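Ufm1-specific protease (Caenorhabditis elegans, PDB 5EJJ) cleaves the peptide bond after the C-terminal glycine of the ubiquitin-like modifier ufm-1 as a thiol protease, and is required for localising certain odorant receptors to olfactory cilia. Local coordinates at residues L50-A54 with E55-E59; S67-S70 with A71-L75. All blocks are in the same frame, centred on the assembly; numbering follows the deposited sequence.

Contact 1: L50-A54 with E55-E59; sequences LFAYA and EDLTE
A54 and L57 meet in the tight bend that ends strand 45-53 and leads into helix 59-68. A54 O accepts a weak hydrogen bond from L57 N at 3.3 Å, while one residue earlier D56 N donates to Y53 O at 2.9 Å. The latter bond is bent, with an angle of 135° at the hydrogen. L57 folds back over the end of the strand: with CG beside its own backbone N (chi1 -65°), CD2 lies 3.9 Å from A52 CB and CD1 lies 4.0 Å from A54 CA. L57 also touches F36 and Q86. Shortening L57 to an alanine would remove both methyl contacts and is likely to leave A52 CB without its apolar mate and a gap beside F36. E55, solvent-exposed, bends at chi2 (100°) and brings its carboxylate back along the chain, where OE1 approaches Y53 CB. D56 rests its CB 4.0 Å from A52 CB, and its OD1 forms a salt bridge with R321. T58 is the N-cap of the helix that follows, its OG1 bonded to N61 N. With one backbone bond bent and the other weak, the packing of L57 on A52 and the D56-R321 salt bridge probably contribute to fixing the turn.

Contact 2: S67-S70 with A71-L75; sequences SSLS and ADIEL
L69 and I73 approach each other around a type I beta turn, S70 to I73, that joins the end of helix 59-68 to strand 74-81. The stretch opens with S67 and S68, in the weakly bonded last part of the helix; both hydroxyls are hydrogen-bonded to F64 O, and S67 OG also to N270. L69 follows in extended conformation, as the helix has ended, and its CB points toward the 71-75 segment. Its CD1 comes 4.3 Å from I73 CG2, a loose apolar contact. The same two side chains both lie against F38 of strand 33-40 and H48 of strand 45-53, so they pack on the sheet together. S70 occupies the first position of the turn and has the most surface buried by the contact. I73 N donates to S70 O at 2.9 Å, with 152° at the hydrogen. A71 and D72, the two corners, have the right-handed helical backbone of this turn type. The S70 hydroxyl is engaged outside the turn by H303, and R266 binds the carbonyls of L69 and I73. With D72 CG placed between its backbone N and carbonyl carbon (chi1 71°), the carboxylate turns back over the bend: OD2 pairs with R40, and OD1 sits 3.6 Å from S70 CB.

Contacts 1 and 2 come in series along the chain, at the two ends of helix 59-68: residues 50-59 carry the chain from strand 45-53 into it, and residues 67-75 carry it out into strand 74-81. Their centres are about 17 Å apart and their nearest atoms about 5 Å, without touching. Both reach the same mixed four-stranded sheet, in which strand 33-40 lies between strands 45-53 and 74-81 and runs antiparallel to both. Those two strands are therefore parallel, and the unit is a beta-alpha-beta crossover with one strand between. All four segments belong to the N-terminal MPN domain, where the two turns are the connections of this one unit, away from the catalytic residues.

Contact 1: L50-A54 with E55-E59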
loop_
_atom_site.group_PDB
_atom_site.type_symbol
_atom_site.label_atom_id
_atom_site.label_comp_id
_atom_site.label_asym_id
_atom_site.label_seq_id
_atom_site.Cartn_x
_atom_site.Cartn_y
_atom_site.Cartn_z
ATOM N N LEU A 50 13.288 -8.473 8.246
ATOM C CA LEU A 50 13.491 -7.117 8.743
ATOM C C LEU A 50 14.862 -6.915 9.386
ATOM O O LEU A 50 15.197 -7.554 10.383
ATOM C CB LEU A 50 12.370 -6.713 9.680
ATOM C CG LEU A 50 11.032 -6.582 8.952
ATOM C CD1 LEU A 50 9.888 -6.276 9.941
ATOM C CD2 LEU A 50 11.111 -5.538 7.819
ATOM N N PHE A 51 15.655 -6.028 8.788
ATOM C CA PHE A 51 16.994 -5.742 9.278
ATOM C C PHE A 51 16.971 -4.622 10.322
ATOM O O PHE A 51 16.113 -3.726 10.284
ATOM C CB PHE A 51 17.908 -5.368 8.110
ATOM C CG PHE A 51 18.145 -6.485 7.154
ATOM C CD1 PHE A 51 17.382 -6.605 6.011
ATOM C CD2 PHE A 51 19.121 -7.428 7.400
ATOM C CE1 PHE A 51 17.597 -7.651 5.114
ATOM C CE2 PHE A 51 19.337 -8.491 6.512
ATOM C CZ PHE A 51 18.574 -8.602 5.372
ATOM N N ALA A 52 17.923 -4.680 11.250
ATOM C CA ALA A 52 18.049 -3.672 12.300
ATOM C C ALA A 52 19.474 -3.584 12.850
ATOM O O ALA A 52 20.171 -4.607 12.971
ATOM C CB ALA A 52 17.091 -3.972 13.429
ATOM N N TYR A 53 19.893 -2.359 13.186
ATOM C CA TYR A 53 21.136 -2.135 13.917
ATOM C C TYR A 53 20.978 -2.642 15.353
ATOM O O TYR A 53 19.859 -2.788 15.841
ATOM C CB TYR A 53 21.496 -0.656 13.919
ATOM C CG TYR A 53 21.769 -0.070 12.553
ATOM C CD1 TYR A 53 20.759 0.525 11.823
ATOM C CD2 TYR A 53 23.043 -0.097 12.000
ATOM C CE1 TYR A 53 21.005 1.083 10.576
ATOM C CE2 TYR A 53 23.298 0.452 10.750
ATOM C CZ TYR A 53 22.274 1.045 10.045
ATOM O OH TYR A 53 22.510 1.605 8.801
ATOM N N ALA A 54 22.092 -2.901 16.029
ATOM C CA ALA A 54 22.056 -3.616 17.302
ATOM C C ALA A 54 21.202 -2.968 18.387
ATOM O O ALA A 54 20.679 -3.685 19.248
ATOM C CB ALA A 54 23.458 -3.876 17.805
ATOM N N GLU A 55 21.055 -1.637 18.350
ATOM C CA GLU A 55 20.173 -0.950 19.307
ATOM C C GLU A 55 18.792 -1.576 19.247
ATOM O O GLU A 55 18.212 -1.936 20.274
ATOM C CB GLU A 55 19.997 0.541 19.006
ATOM C CG GLU A 55 21.253 1.312 18.778
ATOM C CD GLU A 55 21.523 1.520 17.304
ATOM O OE1 GLU A 55 22.303 0.716 16.731
ATOM O OE2 GLU A 55 20.946 2.479 16.722
ATOM N N ASP A 56 18.283 -1.717 18.026
ATOM C CA ASP A 56 16.897 -2.089 17.809
ATOM C C ASP A 56 16.638 -3.584 17.835
ATOM O O ASP A 56 15.508 -4.009 17.620
ATOM C CB ASP A 56 16.404 -1.485 16.501
ATOM C CG ASP A 56 16.745 -0.000 16.376
ATOM O OD1 ASP A 56 16.072 0.835 17.040
ATOM O OD2 ASP A 56 17.685 0.328 15.609
ATOM N N LEU A 57 17.660 -4.388 18.114
ATOM C CA LEU A 57 17.446 -5.830 18.254
ATOM C C LEU A 57 16.945 -6.213 19.643
ATOM O O LEU A 57 17.243 -7.304 20.142
ATOM C CB LEU A 57 18.697 -6.626 17.907
ATOM C CG LEU A 57 19.085 -6.491 16.438
ATOM C CD1 LEU A 57 20.449 -7.091 16.182
ATOM C CD2 LEU A 57 18.048 -7.140 15.539
ATOM N N THR A 58 16.176 -5.301 20.245
ATOM C CA THR A 58 15.529 -5.494 21.536
ATOM C C THR A 58 14.265 -6.333 21.417
ATOM O O THR A 58 13.547 -6.246 20.427
ATOM C CB THR A 58 15.095 -4.141 22.121
ATOM O OG1 THR A 58 14.257 -3.457 21.184
ATOM C CG2 THR A 58 16.291 -3.267 22.415
ATOM N N GLU A 59 13.981 -7.120 22.447
ATOM C CA GLU A 59 12.699 -7.811 22.570
ATOM C C GLU A 59 11.510 -6.863 22.458
ATOM O O GLU A 59 10.436 -7.260 22.017
ATOM C CB GLU A 59 12.615 -8.557 23.898
ATOM C CG GLU A 59 12.412 -10.052 23.755
ATOM C CD GLU A 59 10.941 -10.438 23.638
ATOM O OE1 GLU A 59 10.181 -10.171 24.598
ATOM O OE2 GLU A 59 10.549 -11.009 22.592
#

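Contact 2: S67-S70 with A71-L75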
loop_
_atom_site.group_PDB
_atom_site.type_symbol
_atom_site.label_atom_id
_atom_site.label_comp_id
_atom_site.label_asym_id
_atom_site.label_seq_id
_atom_site.Cartn_x
_atom_site.Cartn_y
_atom_site.Cartn_z
ATOM N N SER A 67 3.359 -7.278 16.043
ATOM C CA SER A 67 1.999 -6.813 16.237
ATOM C C SER A 67 1.526 -6.022 15.028
ATOM O O SER A 67 0.337 -5.715 14.877
ATOM C CB SER A 67 1.894 -5.945 17.493
ATOM O OG SER A 67 2.153 -4.573 17.227
ATOM N N SER A 68 2.466 -5.677 14.164
ATOM C CA SER A 68 2.148 -4.851 13.015
ATOM C C SER A 68 1.960 -5.634 11.736
ATOM O O SER A 68 1.513 -5.086 10.746
ATOM C CB SER A 68 3.227 -3.821 12.833
ATOM O OG SER A 68 3.267 -3.012 13.995
ATOM N N LEU A 69 2.296 -6.916 11.770
ATOM C CA LEU A 69 2.163 -7.787 10.621
ATOM C C LEU A 69 0.829 -8.526 10.653
ATOM O O LEU A 69 0.171 -8.596 11.692
ATOM C CB LEU A 69 3.315 -8.772 10.610
ATOM C CG LEU A 69 4.628 -8.043 10.827
ATOM C CD1 LEU A 69 5.752 -9.023 10.881
ATOM C CD2 LEU A 69 4.838 -7.089 9.699
ATOM N N SER A 70 0.429 -9.066 9.505
ATOM C CA SER A 70 -0.833 -9.783 9.400
ATOM C C SER A 70 -0.831 -11.008 10.260
ATOM O O SER A 70 0.193 -11.657 10.426
ATOM C CB SER A 70 -1.131 -10.189 7.968
ATOM O OG SER A 70 -1.758 -9.133 7.272
ATOM N N ALA A 71 -2.018 -11.325 10.764
ATOM C CA ALA A 71 -2.216 -12.291 11.833
ATOM C C ALA A 71 -1.711 -13.692 11.513
ATOM O O ALA A 71 -1.369 -14.437 12.431
ATOM C CB ALA A 71 -3.662 -12.325 12.231
ATOM N N ASP A 72 -1.641 -14.052 10.231
ATOM C CA ASP A 72 -1.146 -15.378 9.865
ATOM C C ASP A 72 0.384 -15.493 9.881
ATOM O O ASP A 72 0.945 -16.560 9.653
ATOM C CB ASP A 72 -1.686 -15.783 8.504
ATOM C CG ASP A 72 -1.072 -14.989 7.372
ATOM O OD1 ASP A 72 -1.139 -13.735 7.381
ATOM O OD2 ASP A 72 -0.506 -15.623 6.463
ATOM N N ILE A 73 1.051 -14.390 10.171
ATOM C CA ILE A 73 2.490 -14.305 10.088
ATOM C C ILE A 73 3.095 -14.149 11.471
ATOM O O ILE A 73 2.609 -13.387 12.292
ATOM C CB ILE A 73 2.850 -13.103 9.234
ATOM C CG1 ILE A 73 2.409 -13.372 7.808
ATOM C CG2 ILE A 73 4.327 -12.798 9.282
ATOM C CD1 ILE A 73 2.958 -12.400 6.824
ATOM N N GLU A 74 4.163 -14.880 11.744
ATOM C CA GLU A 74 4.840 -14.735 13.022
ATOM C C GLU A 74 6.346 -14.823 12.858
ATOM O O GLU A 74 6.853 -15.108 11.778
ATOM C CB GLU A 74 4.393 -15.844 13.952
ATOM C CG GLU A 74 4.850 -17.190 13.498
ATOM C CD GLU A 74 4.064 -18.294 14.155
ATOM O OE1 GLU A 74 3.147 -18.851 13.498
ATOM O OE2 GLU A 74 4.356 -18.602 15.338
ATOM N N LEU A 75 7.050 -14.573 13.947
ATOM C CA LEU A 75 8.489 -14.782 14.031
ATOM C C LEU A 75 8.850 -16.223 13.723
ATOM O O LEU A 75 8.363 -17.131 14.377
ATOM C CB LEU A 75 8.903 -14.473 15.464
ATOM C CG LEU A 75 10.339 -14.133 15.794
ATOM C CD1 LEU A 75 10.986 -15.401 16.196
ATOM C CD2 LEU A 75 10.993 -13.504 14.568
#